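Local coordinates for arginine decarboxylase, A207R protein (Paramecium bursaria Chlorella virus 1, PDB 2NVA) that decarboxylates arginine to agmatine with the help of pyridoxal 5'-phosphate, as a TIM-barrel enzyme of the eukaryotic ornithine decarboxylase-like family, at residues G276-F282 with V315-G321; Q15-F19 with F282-T286. All coordinates share one frame; numbering follows the deposited sequence.

Contact 1: residues G276-F282 with V315-G321; sequences GLYEYFF and VPSVLYG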
loop_
_atom_site.group_PDB
_atom_site.type_symbol
_atom_site.label_atom_id
_atom_site.label_comp_id
_atom_site.label_asym_id
_atom_site.label_seq_id
_atom_site.Cartn_x
_atom_site.Cartn_y
_atom_site.Cartn_z
ATOM N N GLY A 276 10.838 30.615 -1.147
ATOM C CA GLY A 276 10.908 30.495 0.309
ATOM C C GLY A 276 10.366 29.195 0.877
ATOM O O GLY A 276 10.377 29.004 2.100
ATOM N N LEU A 277 9.902 28.300 -0.004
ATOM C CA LEU A 277 9.414 26.989 0.430
ATOM C C LEU A 277 10.478 25.936 0.130
ATOM O O LEU A 277 10.973 25.857 -0.999
ATOM C CB LEU A 277 8.090 26.635 -0.279
ATOM C CG LEU A 277 7.340 25.399 0.247
ATOM C CD1 LEU A 277 6.864 25.590 1.693
ATOM C CD2 LEU A 277 6.171 25.038 -0.668
ATOM N N TYR A 278 10.804 25.122 1.130
ATOM C CA TYR A 278 11.879 24.142 1.023
ATOM C C TYR A 278 11.318 22.748 0.860
ATOM O O TYR A 278 10.767 22.187 1.798
ATOM C CB TYR A 278 12.785 24.211 2.251
ATOM C CG TYR A 278 13.542 25.524 2.334
ATOM C CD1 TYR A 278 14.917 25.567 2.118
ATOM C CD2 TYR A 278 12.877 26.723 2.608
ATOM C CE1 TYR A 278 15.620 26.773 2.174
ATOM C CE2 TYR A 278 13.564 27.937 2.666
ATOM C CZ TYR A 278 14.933 27.959 2.451
ATOM O OH TYR A 278 15.631 29.150 2.520
ATOM N N GLU A 279 11.484 22.196 -0.340
ATOM C CA GLU A 279 10.913 20.896 -0.671
ATOM C C GLU A 279 12.002 19.826 -0.695
ATOM O O GLU A 279 13.027 20.003 -1.343
ATOM C CB GLU A 279 10.198 20.965 -2.026
ATOM C CG GLU A 279 9.080 22.019 -2.092
ATOM C CD GLU A 279 8.620 22.350 -3.510
ATOM O OE1 GLU A 279 9.427 22.249 -4.454
ATOM O OE2 GLU A 279 7.449 22.755 -3.668
ATOM N N TYR A 280 11.774 18.734 0.028
ATOM C CA TYR A 280 12.766 17.665 0.140
ATOM C C TYR A 280 12.182 16.339 -0.282
ATOM O O TYR A 280 11.003 16.069 -0.043
ATOM C CB TYR A 280 13.260 17.537 1.578
ATOM C CG TYR A 280 13.795 18.830 2.135
ATOM C CD1 TYR A 280 15.048 19.318 1.746
ATOM C CD2 TYR A 280 13.049 19.568 3.053
ATOM C CE1 TYR A 280 15.543 20.517 2.267
ATOM C CE2 TYR A 280 13.526 20.774 3.572
ATOM C CZ TYR A 280 14.781 21.236 3.178
ATOM O OH TYR A 280 15.253 22.415 3.710
ATOM N N PHE A 281 13.022 15.510 -0.897
ATOM C CA PHE A 281 12.628 14.166 -1.274
ATOM C C PHE A 281 13.497 13.196 -0.506
ATOM O O PHE A 281 14.706 13.386 -0.421
ATOM C CB PHE A 281 12.796 13.968 -2.779
ATOM C CG PHE A 281 11.769 14.691 -3.576
ATOM C CD1 PHE A 281 10.723 14.000 -4.166
ATOM C CD2 PHE A 281 11.809 16.076 -3.680
ATOM C CE1 PHE A 281 9.740 14.694 -4.909
ATOM C CE2 PHE A 281 10.828 16.779 -4.404
ATOM C CZ PHE A 281 9.799 16.084 -5.009
ATOM N N PHE A 282 12.856 12.181 0.071
ATOM C CA PHE A 282 13.525 11.183 0.927
ATOM C C PHE A 282 13.589 9.821 0.269
ATOM O O PHE A 282 12.798 9.542 -0.629
ATOM C CB PHE A 282 12.786 11.062 2.259
ATOM C CG PHE A 282 12.901 12.305 3.105
ATOM C CD1 PHE A 282 13.913 12.415 4.079
ATOM C CD2 PHE A 282 12.034 13.388 2.899
ATOM C CE1 PHE A 282 14.034 13.569 4.848
ATOM C CE2 PHE A 282 12.158 14.553 3.653
ATOM C CZ PHE A 282 13.159 14.640 4.637
ATOM N N VAL A 315 12.679 26.871 8.662
ATOM C CA VAL A 315 12.115 27.307 7.384
ATOM C C VAL A 315 10.916 26.424 7.031
ATOM O O VAL A 315 10.819 25.292 7.508
ATOM C CB VAL A 315 13.177 27.305 6.256
ATOM C CG1 VAL A 315 14.271 28.356 6.540
ATOM C CG2 VAL A 315 13.788 25.902 6.058
ATOM N N PRO A 316 9.981 26.947 6.210
ATOM C CA PRO A 316 8.819 26.106 5.903
ATOM C C PRO A 316 9.202 24.992 4.922
ATOM O O PRO A 316 9.747 25.271 3.856
ATOM C CB PRO A 316 7.805 27.080 5.298
ATOM C CG PRO A 316 8.591 28.319 4.932
ATOM C CD PRO A 316 9.926 28.278 5.574
ATOM N N SER A 317 8.931 23.752 5.317
ATOM C CA SER A 317 9.440 22.570 4.614
ATOM C C SER A 317 8.307 21.666 4.154
ATOM O O SER A 317 7.252 21.602 4.797
ATOM C CB SER A 317 10.382 21.787 5.544
ATOM O OG SER A 317 11.404 22.649 6.043
ATOM N N VAL A 318 8.543 20.955 3.055
ATOM C CA VAL A 318 7.603 19.935 2.576
ATOM C C VAL A 318 8.406 18.644 2.441
ATOM O O VAL A 318 9.459 18.638 1.799
ATOM C CB VAL A 318 6.964 20.313 1.215
ATOM C CG1 VAL A 318 5.832 19.346 0.875
ATOM C CG2 VAL A 318 6.437 21.730 1.251
ATOM N N LEU A 319 7.921 17.561 3.046
ATOM C CA LEU A 319 8.635 16.284 2.993
ATOM C C LEU A 319 7.951 15.322 2.028
ATOM O O LEU A 319 6.870 14.802 2.323
ATOM C CB LEU A 319 8.749 15.658 4.386
ATOM C CG LEU A 319 9.168 16.609 5.515
ATOM C CD1 LEU A 319 9.258 15.845 6.827
ATOM C CD2 LEU A 319 10.503 17.344 5.219
ATOM N N TYR A 320 8.581 15.116 0.873
ATOM C CA TYR A 320 8.038 14.235 -0.175
ATOM C C TYR A 320 8.610 12.833 -0.136
ATOM O O TYR A 320 9.784 12.659 0.174
ATOM C CB TYR A 320 8.324 14.814 -1.553
ATOM C CG TYR A 320 7.478 16.006 -1.906
ATOM C CD1 TYR A 320 6.099 15.864 -2.112
ATOM C CD2 TYR A 320 8.044 17.269 -2.056
ATOM C CE1 TYR A 320 5.304 16.946 -2.457
ATOM C CE2 TYR A 320 7.256 18.370 -2.402
ATOM C CZ TYR A 320 5.879 18.191 -2.591
ATOM O OH TYR A 320 5.066 19.244 -2.931
ATOM N N GLY A 321 7.787 11.849 -0.489
ATOM C CA GLY A 321 8.265 10.484 -0.671
ATOM C C GLY A 321 8.952 10.345 -2.033
ATOM O O GLY A 321 8.771 11.193 -2.911
HETATM O O HOH W 1 5.265 21.883 -2.214
HETATM O O HOH W 2 14.137 22.524 6.228
#
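Two neighbouring parallel strands of the mixed beta sheet that accompanies the TIM barrel in this family make the contact: Tyr-278 to Phe-281 pair in step with Ser-317 to Tyr-320. The short strand axes approach to 4.6 Å with 26° between their directions. Five backbone bonds form the ladder, from Tyr-278 N to Pro-316 O at 2.9 Å to the longer Phe-282 N to Tyr-320 O at 3.1 Å.

On one face Phe-281 and Tyr-320 form an offset stack, centroids 4.9 Å apart and planes at 24°; Tyr-320 CB also sits over the Phe-281 ring, 3.7 Å from its centroid. Glu-279 runs beside Tyr-320, its CB in the plane of that ring at the edge. Its carboxylate meets Arg-272 in a salt bridge through OE1, while OE2 accepts a hydrogen bond from a water that also bonds Tyr-320 OH.

The other face carries Tyr-278, Tyr-280, Ser-317 and Leu-319. Leu-319 CD2 meets the edge of the Phe-282 ring, 3.6 Å from CE2. A second water links Ser-317 OG with Tyr-280 OH, which also bonds Leu-339 N. With CG1 anti to the carbonyl carbon (chi1 -65°), Val-315 lays CG2 over the Tyr-278 ring face, 3.8 Å from the centroid.

Contact 2: residues Q15-F19 with F282-T286; sequences QTKSF and FNEST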
loop_
_atom_site.group_PDB
_atom_site.type_symbol
_atom_site.label_atom_id
_atom_site.label_comp_id
_atom_site.label_asym_id
_atom_site.label_seq_id
_atom_site.Cartn_x
_atom_site.Cartn_y
_atom_site.Cartn_z
ATOM N N GLN A 15 26.066 3.148 4.278
ATOM C CA GLN A 15 24.612 2.985 4.386
ATOM C C GLN A 15 23.916 3.828 3.314
ATOM O O GLN A 15 24.185 5.029 3.188
ATOM C CB GLN A 15 24.141 3.372 5.800
ATOM C CG GLN A 15 22.634 3.171 6.059
ATOM C CD GLN A 15 22.192 1.715 5.994
ATOM O OE1 GLN A 15 21.127 1.411 5.455
ATOM N NE2 GLN A 15 22.993 0.819 6.538
ATOM N N THR A 16 23.039 3.212 2.517
ATOM C CA THR A 16 22.276 3.995 1.547
ATOM C C THR A 16 20.770 3.873 1.733
ATOM O O THR A 16 20.073 4.875 1.657
ATOM C CB THR A 16 22.623 3.689 0.061
ATOM O OG1 THR A 16 22.424 2.295 -0.205
ATOM C CG2 THR A 16 24.052 4.029 -0.227
ATOM N N LYS A 17 20.278 2.657 1.961
ATOM C CA LYS A 17 18.844 2.420 2.195
ATOM C C LYS A 17 18.378 3.074 3.489
ATOM O O LYS A 17 19.165 3.253 4.415
ATOM C CB LYS A 17 18.545 0.926 2.332
ATOM C CG LYS A 17 18.998 0.041 1.208
ATOM C CD LYS A 17 18.529 -1.378 1.528
ATOM C CE LYS A 17 19.340 -2.423 0.820
ATOM N NZ LYS A 17 19.108 -2.396 -0.644
ATOM N N SER A 18 17.088 3.405 3.561
ATOM C CA SER A 18 16.499 3.795 4.833
ATOM C C SER A 18 16.600 2.604 5.786
ATOM O O SER A 18 16.754 1.467 5.340
ATOM C CB SER A 18 15.053 4.215 4.653
ATOM O OG SER A 18 14.276 3.127 4.176
ATOM N N PHE A 19 16.550 2.856 7.088
ATOM C CA PHE A 19 16.723 1.754 8.046
ATOM C C PHE A 19 15.939 1.961 9.334
ATOM O O PHE A 19 15.836 3.081 9.844
ATOM C CB PHE A 19 18.221 1.464 8.332
ATOM C CG PHE A 19 18.992 2.627 8.948
ATOM C CD1 PHE A 19 19.150 2.723 10.337
ATOM C CD2 PHE A 19 19.598 3.596 8.140
ATOM C CE1 PHE A 19 19.885 3.778 10.905
ATOM C CE2 PHE A 19 20.314 4.660 8.693
ATOM C CZ PHE A 19 20.469 4.751 10.081
ATOM N N PHE A 282 12.856 12.181 0.071
ATOM C CA PHE A 282 13.525 11.183 0.927
ATOM C C PHE A 282 13.589 9.821 0.269
ATOM O O PHE A 282 12.798 9.542 -0.629
ATOM C CB PHE A 282 12.786 11.062 2.259
ATOM C CG PHE A 282 12.901 12.305 3.105
ATOM C CD1 PHE A 282 13.913 12.415 4.079
ATOM C CD2 PHE A 282 12.034 13.388 2.899
ATOM C CE1 PHE A 282 14.034 13.569 4.848
ATOM C CE2 PHE A 282 12.158 14.553 3.653
ATOM C CZ PHE A 282 13.159 14.640 4.637
ATOM N N ASN A 283 14.512 8.970 0.724
ATOM C CA ASN A 283 14.560 7.595 0.208
ATOM C C ASN A 283 13.552 6.674 0.914
ATOM O O ASN A 283 13.803 5.478 1.135
ATOM C CB ASN A 283 15.992 7.025 0.206
ATOM C CG ASN A 283 16.607 6.930 1.607
ATOM O OD1 ASN A 283 16.046 7.408 2.600
ATOM N ND2 ASN A 283 17.764 6.283 1.687
ATOM N N GLU A 284 12.420 7.263 1.277
ATOM C CA GLU A 284 11.261 6.572 1.844
ATOM C C GLU A 284 9.999 7.124 1.194
ATOM O O GLU A 284 10.062 8.101 0.433
ATOM C CB GLU A 284 11.200 6.790 3.348
ATOM C CG GLU A 284 11.764 5.636 4.155
ATOM C CD GLU A 284 10.984 4.331 3.992
ATOM O OE1 GLU A 284 11.569 3.272 4.277
ATOM O OE2 GLU A 284 9.802 4.358 3.569
ATOM N N SER A 285 8.857 6.503 1.470
ATOM C CA SER A 285 7.610 6.946 0.846
ATOM C C SER A 285 6.377 6.417 1.572
ATOM O O SER A 285 6.489 5.530 2.424
ATOM C CB SER A 285 7.575 6.549 -0.642
ATOM O OG SER A 285 7.107 5.215 -0.813
ATOM N N THR A 286 5.215 6.977 1.224
ATOM C CA THR A 286 3.932 6.476 1.731
ATOM C C THR A 286 3.631 5.058 1.212
ATOM O O THR A 286 2.807 4.351 1.780
ATOM C CB THR A 286 2.759 7.396 1.358
ATOM O OG1 THR A 286 2.685 7.534 -0.064
ATOM C CG2 THR A 286 2.938 8.760 1.992
HETATM O O HOH W 3 15.315 3.089 1.289
#
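The Glu-284 carboxylate receives Ser-18 OG on the anti side of OE1: the 2.7 Å bond from OG to OE1 arrives 22° out of the carboxylate plane. The other oxygen is also approached on its anti side, where Ser-285 N donates to Glu-284 OE2 over 3.1 Å, 29° out of plane. Since Gly-289 N bonds OE2 as well, three donors grip the group and limit its rotation. A bend of the Glu-284 side chain at chi2 (-64°) turns the carboxylate to the Ser-18 hydroxyl, and Glu-284 CG comes within 3.6 Å of Ser-18 CB, adding aliphatic contact beside the polar one.

The second flat group is the Asn-283 amide. Its ND2 lies 2.7 Å from Thr-16 O, but the angle is too poor for a hydrogen bond; the same nitrogen is 3.5 Å from Ser-18 N. On the other branch OD1 accepts from Gln-267 N and is hydrogen-bonded to Thr-266 OG1, so two groups of strand 262-274 hold OD1 and restrict the turning of the amide.

In the fold, the loop that follows strand 277-282 here meets segment 15-19, which leads into strand 18-22, and both are held to strand 262-274 by backbone bonds, Asn-283 to Gln-267 and Phe-19 to Ala-265.

Between the two backbones stands a single water. It accepts from Ser-18 N at 2.9 Å and donates to Asn-283 O at 2.8 Å, bridging two segments whose nearest CA atoms, those of Ser-18 and Asn-283, are 6.3 Å apart.

Contact 1 is largely buried, with ten of its fourteen touching residues out of solvent; contact 2 is smaller and only partly buried, covering 166 Å² against 708 Å². Both reach the same mixed sheet, contact 1 within it and contact 2 where a loop leaves it; they share Phe-282 and have centres about 16 Å apart. In 276-282 with 315-321, parallel pairing is flanked by aromatic and aliphatic packing. Past strand 277-282, segment 15-19 is reached by a hydroxyl-carboxylate bond and a water bridge rather than by direct backbone pairing. The two contacts touch, Gly-321 CA packing 4.0 Å from Ser-285 CB. Each approaches the second subunit: Gly-321 O bonds Lys-148 of that chain, and Thr-16 packs on its Asp-97.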